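Local coordinates for tRNA-splicing ligase RtcB (Thermus thermophilus, PDB 2EPG), which probably joins RNA ends, using GTP and manganese ions to ligate a 2',3'-cyclic phosphate or 3'-phosphate end to a 5'-hydroxyl end, at residues E224-E229 and V476-P481. Residues are numbered along the deposited sequence; the frame is centred on the assembly and turned at random.
Sequences EVYDEE and VARLRP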
loop_
_atom_site.group_PDB
_atom_site.type_symbol
_atom_site.label_atom_id
_atom_site.label_comp_id
_atom_site.label_asym_id
_atom_site.label_seq_id
_atom_site.Cartn_x
_atom_site.Cartn_y
_atom_site.Cartn_z
ATOM N N GLU A 224 -7.343 -3.574 -20.856
ATOM C CA GLU A 224 -6.575 -4.717 -21.309
ATOM C C GLU A 224 -6.569 -5.828 -20.265
ATOM O O GLU A 224 -6.463 -5.567 -19.062
ATOM C CB GLU A 224 -5.141 -4.276 -21.629
ATOM C CG GLU A 224 -4.437 -5.138 -22.665
ATOM C CD GLU A 224 -3.439 -4.347 -23.504
ATOM O OE1 GLU A 224 -2.359 -3.992 -22.977
ATOM O OE2 GLU A 224 -3.749 -4.072 -24.689
ATOM N N VAL A 225 -6.707 -7.066 -20.726
ATOM C CA VAL A 225 -6.684 -8.214 -19.834
ATOM C C VAL A 225 -5.536 -9.118 -20.280
ATOM O O VAL A 225 -5.490 -9.534 -21.440
ATOM C CB VAL A 225 -8.013 -8.992 -19.877
ATOM C CG1 VAL A 225 -7.866 -10.308 -19.132
ATOM C CG2 VAL A 225 -9.127 -8.143 -19.247
ATOM N N TYR A 226 -4.618 -9.409 -19.361
ATOM C CA TYR A 226 -3.447 -10.231 -19.652
ATOM C C TYR A 226 -3.543 -11.682 -19.212
ATOM O O TYR A 226 -2.982 -12.570 -19.854
ATOM C CB TYR A 226 -2.202 -9.614 -19.010
ATOM C CG TYR A 226 -2.004 -8.169 -19.357
ATOM C CD1 TYR A 226 -2.226 -7.170 -18.406
ATOM C CD2 TYR A 226 -1.630 -7.789 -20.642
ATOM C CE1 TYR A 226 -2.085 -5.832 -18.728
ATOM C CE2 TYR A 226 -1.483 -6.453 -20.976
ATOM C CZ TYR A 226 -1.714 -5.479 -20.016
ATOM O OH TYR A 226 -1.584 -4.150 -20.337
ATOM N N ASP A 227 -4.217 -11.933 -18.100
ATOM C CA ASP A 227 -4.356 -13.300 -17.624
ATOM C C ASP A 227 -5.834 -13.566 -17.481
ATOM O O ASP A 227 -6.476 -13.083 -16.553
ATOM C CB ASP A 227 -3.676 -13.487 -16.276
ATOM C CG ASP A 227 -3.437 -14.943 -15.952
ATOM O OD1 ASP A 227 -2.357 -15.445 -16.303
ATOM O OD2 ASP A 227 -4.324 -15.596 -15.369
ATOM N N GLU A 228 -6.369 -14.345 -18.409
ATOM C CA GLU A 228 -7.782 -14.655 -18.428
ATOM C C GLU A 228 -8.235 -15.394 -17.177
ATOM O O GLU A 228 -9.305 -15.110 -16.639
ATOM C CB GLU A 228 -8.105 -15.472 -19.681
ATOM C CG GLU A 228 -9.473 -15.176 -20.263
ATOM C CD GLU A 228 -9.665 -13.690 -20.542
ATOM O OE1 GLU A 228 -8.980 -13.163 -21.452
ATOM O OE2 GLU A 228 -10.490 -13.054 -19.837
ATOM N N GLU A 229 -7.423 -16.332 -16.704
ATOM C CA GLU A 229 -7.788 -17.101 -15.519
ATOM C C GLU A 229 -7.839 -16.239 -14.251
ATOM O O GLU A 229 -8.780 -16.331 -13.476
ATOM C CB GLU A 229 -6.808 -18.254 -15.292
ATOM C CG GLU A 229 -7.105 -18.998 -13.995
ATOM C CD GLU A 229 -5.988 -19.930 -13.555
ATOM O OE1 GLU A 229 -4.816 -19.488 -13.477
ATOM O OE2 GLU A 229 -6.289 -21.107 -13.267
ATOM N N VAL A 476 -2.285 -9.046 -14.653
ATOM C CA VAL A 476 -3.654 -9.491 -14.819
ATOM C C VAL A 476 -4.433 -8.522 -15.685
ATOM O O VAL A 476 -5.080 -8.931 -16.644
ATOM C CB VAL A 476 -4.363 -9.646 -13.466
ATOM C CG1 VAL A 476 -5.805 -10.098 -13.696
ATOM C CG2 VAL A 476 -3.588 -10.637 -12.594
ATOM N N ALA A 477 -4.380 -7.232 -15.358
ATOM C CA ALA A 477 -5.107 -6.251 -16.163
ATOM C C ALA A 477 -4.544 -4.856 -16.051
ATOM O O ALA A 477 -3.728 -4.570 -15.174
ATOM C CB ALA A 477 -6.601 -6.242 -15.779
ATOM N N ARG A 478 -4.979 -3.992 -16.967
ATOM C CA ARG A 478 -4.564 -2.601 -16.981
ATOM C C ARG A 478 -5.826 -1.770 -16.950
ATOM O O ARG A 478 -6.818 -2.120 -17.588
ATOM C CB ARG A 478 -3.746 -2.251 -18.228
ATOM C CG ARG A 478 -3.222 -0.825 -18.173
ATOM C CD ARG A 478 -2.295 -0.508 -19.339
ATOM N NE ARG A 478 -3.009 -0.432 -20.608
ATOM C CZ ARG A 478 -2.414 -0.448 -21.792
ATOM N NH1 ARG A 478 -3.130 -0.371 -22.904
ATOM N NH2 ARG A 478 -1.095 -0.562 -21.863
ATOM N N LEU A 479 -5.761 -0.665 -16.212
ATOM C CA LEU A 479 -6.877 0.240 -16.004
ATOM C C LEU A 479 -6.559 1.652 -16.514
ATOM O O LEU A 479 -5.499 2.202 -16.212
ATOM C CB LEU A 479 -7.184 0.319 -14.498
ATOM C CG LEU A 479 -7.836 -0.818 -13.694
ATOM C CD1 LEU A 479 -7.847 -2.116 -14.450
ATOM C CD2 LEU A 479 -7.132 -0.938 -12.343
ATOM N N ARG A 480 -7.487 2.238 -17.265
ATOM C CA ARG A 480 -7.305 3.588 -17.786
ATOM C C ARG A 480 -8.294 4.523 -17.074
ATOM O O ARG A 480 -9.479 4.214 -16.949
ATOM C CB ARG A 480 -7.534 3.585 -19.300
ATOM C CG ARG A 480 -7.205 4.906 -19.968
ATOM C CD ARG A 480 -7.002 4.753 -21.470
ATOM N NE ARG A 480 -6.524 6.009 -22.034
ATOM C CZ ARG A 480 -7.265 7.108 -22.131
ATOM N NH1 ARG A 480 -6.746 8.216 -22.645
ATOM N NH2 ARG A 480 -8.537 7.094 -21.737
ATOM N N PRO A 481 -7.816 5.674 -16.585
ATOM C CA PRO A 481 -8.680 6.633 -15.883
ATOM C C PRO A 481 -9.618 7.440 -16.773
ATOM O O PRO A 481 -9.283 7.758 -17.912
ATOM C CB PRO A 481 -7.680 7.530 -15.163
ATOM C CG PRO A 481 -6.540 7.578 -16.129
ATOM C CD PRO A 481 -6.417 6.144 -16.609
#
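V476 O is the best-held polar atom, gripped by two backbone N-H groups in a row. Y226 N donates the shorter bond to V476 O, 2.8 Å and nearly straight at 162°, although this donor stands above the carbonyl plane. D227 N adds a weak second bond to V476 O at 3.4 Å. The motif is an antiparallel strand pair at the point where strand 216-225 ends and helix 228-234 is about to begin. In strand 474-486, V476 and A477 form a classic beta bulge opposite V393 of the neighbouring strand. E224 and R478 are a hydrogen-bonded pair, with R478 N reaching E224 O at 3.0 Å within the carbonyl plane. V225 and A477 follow as a non-hydrogen-bonded pair. D227 is the N-cap of the helix, where its OD2 accepts from A230 N.

The Y226 ring has CG anti to its own carbonyl carbon (chi1 -52°) and runs back along the partner strand. V476 C and A477 N lie at the ring edge, the latter 3.7 Å from CD1. The hydroxyl donates to the anti lone pair of E224 OE1, 2.8 Å from Y226 OH, and meets R478 CB. Exchanging Y226 for an alanine would remove this ring and hydroxyl, and would probably loosen the E224 carboxylate and uncover the R478 chain.

R478 lies alongside E224, its chain bent at chi3 (70°). The guanidinium stands almost perpendicular to the tyrosine ring. Its NE pairs with D223, while Y390 makes a cation-pi contact. The E224 bridge is long and purely electrostatic: OE1 sits over one guanidinium face, 3.7 Å from R478 NH1, with no N-H aimed at it.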